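Local coordinates for glutathione S-transferase (Pseudomonas fluorescens, PDB 3M3M), which probably transfers glutathione to electrophilic substrates, as glutathione S-transferases do, and binds glutathione and a sodium ion, at residues I55-L58 and T64-W67; Y4-D9 and L20-L25. All coordinates share one frame; numbering follows the deposited sequence.

Both contacts belong to the thioredoxin-like N-terminal domain and meet in one sheet, where strand 57-60 of contact 1 runs antiparallel beside strand 4-8 of contact 2. Their centres lie 11 Å apart. The seam between them is a probable hydrogen bond, Y7 N to V57 O at 2.9 Å, with methyl groups packed against backbone carbonyls along it: I55 CG2 sits 3.5 Å from Y7 O, and L58 CD1 is 3.7 Å from K5 O. Contact 1 reaches glutathione directly through I55 and P56. Contact 2 lies deeper, the V6 side chain being about 10 Å from the ligand, and packs helix 13-24 onto the sheet, away from the ligand.

Contact 1. Residues I55-L58 and T64-W67; sequences IPVL and TCLW. With GSH (glutathione), chain B.
V57 lays its CG1 methyl against the side chain of C65, 3.7 Å from CB and 4.0 Å from SG. That methyl is anti to the backbone N of V57 (chi1 180°), beside the carbonyl carbon, and so leans along the strand toward C65 rather than toward W67. The hairpin itself is stitched by L58 and L66, an antiparallel hydrogen-bonded pair. L58 N donates to L66 O at 2.8 Å, almost straight (175° at the hydrogen), and L66 N returns the bond to L58 O, also 2.8 Å; a CA-H of C65 adds a weaker contact to the same oxygen. W67 meets 55-58 through its base, CB lying 3.9 Å from P56 O, while chi1 of 42° turns the indole away onto N50 and P51. At the other end of 55-58, the peptide before P56 is cis, the hallmark cis-proline of glutathione transferases and other thioredoxin-like folds. Just ahead of it, I55 holds the cysteinyl part of glutathione in the manner of a neighbouring strand: I55 N donates to O2 of glutathione at 2.8 Å, and N2 of glutathione donates to I55 O at the same length. Strand 65-67 forms an outer edge of the sheet, and 57-60 lies between it and strand 4-8. Helix 69-77 covers L58 and L66 through F75, helix 13-24 packs on P56 through N14, C15 and I18, and Y7 of strand 4-8 adjoins V57.

Contact 2. Residues Y4-D9 and L20-L25; sequences YKVYGD and LMLNLL
In the beta-alpha-beta unit that opens this thioredoxin-like domain, strand 4-8 is followed by helix 13-24 and then by the parallel strand 29-33, and L22 is the helix residue that meets Y4 and V6 of the first strand. The join is entirely apolar, with no hydrogen bond crossing between 4-9 and 20-25. L22 serves both partners by splitting its two methyls. Its CG stands beside the backbone N (chi1 -68°), and with chi2 at 162° CD1 extends the chain away from CA. This methyl meets V6 CG2 tip to tip at 3.5 Å, a close apolar contact. The other branch, CD2, goes to Y4 and approaches ring atom CD2 at 4.1 Å, lying obliquely to the aromatic plane. Y4 and V6 are two apart on the strand, so both direct CB toward the helix and give L22 a shared apolar surface. The backbones stay well separated, the nearest CA atoms, those of Y4 and L22, being 9.1 Å apart. Other residues close the layer: L76 of helix 69-77 and Y29 of the second parallel strand touch L22, F75 touches Y4, and W31 packs on V6. The backbone bond from L24 N to L20 O, 2.8 Å, spans L22 and belongs to the last turn of the helix. On the face turned from the helix, K5 NZ donates to OH of Y7 at 3.1 Å, and that OH is also hydrogen-bonded to E59 OE1.

Contact 1. Residues I55-L58 and T64-W67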
loop_
_atom_site.group_PDB
_atom_site.type_symbol
_atom_site.label_atom_id
_atom_site.label_comp_id
_atom_site.label_asym_id
_atom_site.label_seq_id
_atom_site.Cartn_x
_atom_site.Cartn_y
_atom_site.Cartn_z
ATOM N N ILE A 55 -1.659 11.732 -2.921
ATOM C CA ILE A 55 -2.214 11.222 -1.654
ATOM C C ILE A 55 -1.547 9.821 -1.465
ATOM O O ILE A 55 -1.147 9.154 -2.412
ATOM C CB ILE A 55 -3.749 11.101 -1.720
ATOM C CG1 ILE A 55 -4.162 10.414 -3.013
ATOM C CG2 ILE A 55 -4.288 12.589 -1.495
ATOM C CD1 ILE A 55 -5.688 10.292 -3.161
ATOM N N PRO A 56 -1.414 9.383 -0.209
ATOM C CA PRO A 56 -1.974 10.004 1.025
ATOM C C PRO A 56 -1.028 11.089 1.588
ATOM O O PRO A 56 0.206 11.138 1.284
ATOM C CB PRO A 56 -2.091 8.804 1.964
ATOM C CG PRO A 56 -0.833 7.979 1.558
ATOM C CD PRO A 56 -0.935 8.008 0.018
ATOM N N VAL A 57 -1.644 11.984 2.369
ATOM C CA VAL A 57 -0.959 12.919 3.255
ATOM C C VAL A 57 -1.513 12.711 4.657
ATOM O O VAL A 57 -2.726 12.513 4.828
ATOM C CB VAL A 57 -1.270 14.344 2.825
ATOM C CG1 VAL A 57 -0.489 15.338 3.838
ATOM C CG2 VAL A 57 -0.732 14.583 1.394
ATOM N N LEU A 58 -0.641 12.737 5.668
ATOM C CA LEU A 58 -1.060 12.634 7.083
ATOM C C LEU A 58 -0.747 13.997 7.670
ATOM O O LEU A 58 0.395 14.483 7.626
ATOM C CB LEU A 58 -0.277 11.565 7.835
ATOM C CG LEU A 58 -0.587 11.498 9.341
ATOM C CD1 LEU A 58 -1.981 10.999 9.492
ATOM C CD2 LEU A 58 0.315 10.540 10.110
ATOM N N THR A 64 1.696 20.063 10.713
ATOM C CA THR A 64 2.792 19.399 10.005
ATOM C C THR A 64 2.140 18.317 9.110
ATOM O O THR A 64 1.258 17.611 9.567
ATOM C CB THR A 64 3.711 18.701 10.986
ATOM O OG1 THR A 64 4.295 19.688 11.857
ATOM C CG2 THR A 64 4.880 17.984 10.197
ATOM N N CYS A 65 2.582 18.225 7.847
ATOM C CA CYS A 65 2.047 17.248 6.885
ATOM C C CYS A 65 3.164 16.311 6.463
ATOM O O CYS A 65 4.224 16.804 6.072
ATOM C CB CYS A 65 1.537 17.937 5.624
ATOM S SG CYS A 65 -0.056 18.745 5.966
ATOM N N LEU A 66 2.929 14.991 6.589
ATOM C CA LEU A 66 3.929 13.973 6.204
ATOM C C LEU A 66 3.301 13.288 4.972
ATOM O O LEU A 66 2.095 13.005 4.935
ATOM C CB LEU A 66 4.084 12.925 7.330
ATOM C CG LEU A 66 4.487 13.577 8.707
ATOM C CD1 LEU A 66 4.346 12.517 9.765
ATOM C CD2 LEU A 66 5.898 14.064 8.588
ATOM N N TRP A 67 4.125 13.041 3.970
ATOM C CA TRP A 67 3.635 12.357 2.808
ATOM C C TRP A 67 4.607 11.184 2.477
ATOM O O TRP A 67 5.600 11.000 3.209
ATOM C CB TRP A 67 3.437 13.355 1.625
ATOM C CG TRP A 67 4.525 14.392 1.437
ATOM C CD1 TRP A 67 4.599 15.669 2.008
ATOM C CD2 TRP A 67 5.608 14.330 0.491
ATOM N NE1 TRP A 67 5.713 16.347 1.512
ATOM C CE2 TRP A 67 6.337 15.544 0.604
ATOM C CE3 TRP A 67 6.014 13.372 -0.465
ATOM C CZ2 TRP A 67 7.449 15.817 -0.190
ATOM C CZ3 TRP A 67 7.167 13.623 -1.234
ATOM C CH2 TRP A 67 7.886 14.815 -1.046
HETATM N N1 GSH B . 5.028 7.113 -3.689
HETATM C CA1 GSH B . 3.677 7.650 -3.259
HETATM C C1 GSH B . 3.167 6.968 -1.986
HETATM O O11 GSH B . 2.483 7.671 -1.186
HETATM O O12 GSH B . 3.401 5.739 -1.829
HETATM C CB1 GSH B . 2.725 7.383 -4.470
HETATM C CG1 GSH B . 1.379 7.896 -4.065
HETATM C CD1 GSH B . 0.450 8.011 -5.293
HETATM O OE1 GSH B . 0.888 7.635 -6.558
HETATM N N2 GSH B . -0.824 8.486 -5.161
HETATM C CA2 GSH B . -1.699 8.576 -6.328
HETATM C C2 GSH B . -1.919 10.004 -6.577
HETATM O O2 GSH B . -2.070 10.799 -5.523
HETATM C CB2 GSH B . -3.025 7.869 -5.939
HETATM S SG2 GSH B . -2.735 6.035 -5.612
HETATM N N3 GSH B . -1.942 10.473 -7.814
HETATM C CA3 GSH B . -2.255 11.901 -7.998
HETATM C C3 GSH B . -1.423 12.558 -9.085
HETATM O O31 GSH B . -1.816 13.637 -9.626
HETATM O O32 GSH B . -0.336 12.049 -9.403
#

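Contact 2. Residues Y4-D9 and L20-L25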
loop_
_atom_site.group_PDB
_atom_site.type_symbol
_atom_site.label_atom_id
_atom_site.label_comp_id
_atom_site.label_asym_id
_atom_site.label_seq_id
_atom_site.Cartn_x
_atom_site.Cartn_y
_atom_site.Cartn_z
ATOM N N TYR A 4 -5.169 12.792 14.147
ATOM C CA TYR A 4 -4.619 12.598 12.798
ATOM C C TYR A 4 -5.673 12.945 11.773
ATOM O O TYR A 4 -6.865 12.676 11.989
ATOM C CB TYR A 4 -4.173 11.122 12.618
ATOM C CG TYR A 4 -3.039 10.685 13.555
ATOM C CD1 TYR A 4 -1.787 11.283 13.480
ATOM C CD2 TYR A 4 -3.282 9.788 14.584
ATOM C CE1 TYR A 4 -0.738 10.910 14.378
ATOM C CE2 TYR A 4 -2.273 9.402 15.453
ATOM C CZ TYR A 4 -0.979 9.954 15.297
ATOM O OH TYR A 4 -0.002 9.623 16.206
ATOM N N LYS A 5 -5.258 13.566 10.655
ATOM C CA LYS A 5 -6.161 13.793 9.562
ATOM C C LYS A 5 -5.458 13.226 8.314
ATOM O O LYS A 5 -4.292 13.544 8.109
ATOM C CB LYS A 5 -6.441 15.300 9.373
ATOM C CG LYS A 5 -7.352 15.606 8.178
ATOM C CD LYS A 5 -7.685 17.122 8.179
ATOM C CE LYS A 5 -8.628 17.483 7.061
ATOM N NZ LYS A 5 -8.853 19.010 7.049
ATOM N N VAL A 6 -6.159 12.365 7.593
ATOM C CA VAL A 6 -5.592 11.769 6.342
ATOM C C VAL A 6 -6.297 12.390 5.208
ATOM O O VAL A 6 -7.532 12.396 5.160
ATOM C CB VAL A 6 -5.869 10.216 6.305
ATOM C CG1 VAL A 6 -5.342 9.636 4.971
ATOM C CG2 VAL A 6 -5.255 9.471 7.587
ATOM N N TYR A 7 -5.525 12.881 4.231
ATOM C CA TYR A 7 -6.071 13.220 2.966
ATOM C C TYR A 7 -5.909 12.022 2.054
ATOM O O TYR A 7 -4.771 11.568 1.830
ATOM C CB TYR A 7 -5.280 14.403 2.391
ATOM C CG TYR A 7 -5.503 15.647 3.214
ATOM C CD1 TYR A 7 -6.470 16.607 2.853
ATOM C CD2 TYR A 7 -4.708 15.879 4.365
ATOM C CE1 TYR A 7 -6.732 17.725 3.639
ATOM C CE2 TYR A 7 -4.947 17.035 5.176
ATOM C CZ TYR A 7 -5.938 17.934 4.794
ATOM O OH TYR A 7 -6.145 19.093 5.578
ATOM N N GLY A 8 -7.003 11.512 1.472
ATOM C CA GLY A 8 -6.876 10.207 0.814
ATOM C C GLY A 8 -8.097 9.854 -0.018
ATOM O O GLY A 8 -9.121 10.589 -0.010
ATOM N N ASP A 9 -7.994 8.710 -0.708
ATOM C CA ASP A 9 -9.070 8.092 -1.455
ATOM C C ASP A 9 -9.071 6.647 -0.982
ATOM O O ASP A 9 -8.106 5.935 -1.133
ATOM C CB ASP A 9 -8.781 8.242 -2.913
ATOM C CG ASP A 9 -9.805 7.479 -3.864
ATOM O OD1 ASP A 9 -10.665 6.702 -3.404
ATOM O OD2 ASP A 9 -9.719 7.798 -5.113
ATOM N N LEU A 20 -5.561 1.101 7.034
ATOM C CA LEU A 20 -5.276 -0.161 7.769
ATOM C C LEU A 20 -4.380 0.052 8.995
ATOM O O LEU A 20 -4.692 -0.407 10.115
ATOM C CB LEU A 20 -4.561 -1.142 6.787
ATOM C CG LEU A 20 -4.244 -2.551 7.367
ATOM C CD1 LEU A 20 -5.526 -3.238 8.162
ATOM C CD2 LEU A 20 -3.807 -3.449 6.150
HETATM N N MSE A 21 -3.275 0.798 8.793
HETATM C CA MSE A 21 -2.368 1.055 9.956
HETATM C C MSE A 21 -3.038 1.803 11.132
HETATM O O MSE A 21 -2.883 1.374 12.289
HETATM C CB MSE A 21 -1.194 1.860 9.454
HETATM C CG MSE A 21 -0.127 2.229 10.497
HETATM SE SE MSE A 21 1.085 0.666 10.796
HETATM C CE MSE A 21 0.050 -0.448 12.062
ATOM N N LEU A 22 -3.814 2.839 10.818
ATOM C CA LEU A 22 -4.514 3.563 11.869
ATOM C C LEU A 22 -5.465 2.638 12.657
ATOM O O LEU A 22 -5.509 2.704 13.933
ATOM C CB LEU A 22 -5.238 4.805 11.289
ATOM C CG LEU A 22 -4.262 5.913 10.797
ATOM C CD1 LEU A 22 -5.091 6.805 9.867
ATOM C CD2 LEU A 22 -3.726 6.678 12.021
ATOM N N ASN A 23 -6.229 1.824 11.937
ATOM C CA ASN A 23 -7.162 0.881 12.630
ATOM C C ASN A 23 -6.431 -0.215 13.408
ATOM O O ASN A 23 -6.814 -0.551 14.519
ATOM C CB ASN A 23 -8.204 0.293 11.637
ATOM C CG ASN A 23 -9.232 1.336 11.278
ATOM O OD1 ASN A 23 -10.258 1.458 12.000
ATOM N ND2 ASN A 23 -8.963 2.161 10.284
ATOM N N LEU A 24 -5.342 -0.747 12.859
ATOM C CA LEU A 24 -4.626 -1.830 13.558
ATOM C C LEU A 24 -4.095 -1.259 14.906
ATOM O O LEU A 24 -4.100 -1.987 15.889
ATOM C CB LEU A 24 -3.390 -2.288 12.755
ATOM C CG LEU A 24 -3.800 -3.186 11.618
ATOM C CD1 LEU A 24 -2.511 -3.318 10.656
ATOM C CD2 LEU A 24 -4.295 -4.632 12.112
ATOM N N LEU A 25 -3.731 0.022 14.932
ATOM C CA LEU A 25 -3.201 0.640 16.139
ATOM C C LEU A 25 -4.228 1.387 17.017
ATOM O O LEU A 25 -3.829 1.984 18.061
ATOM C CB LEU A 25 -2.049 1.629 15.805
ATOM C CG LEU A 25 -0.799 0.808 15.449
ATOM C CD1 LEU A 25 0.178 1.710 14.645
ATOM C CD2 LEU A 25 -0.110 0.109 16.641
#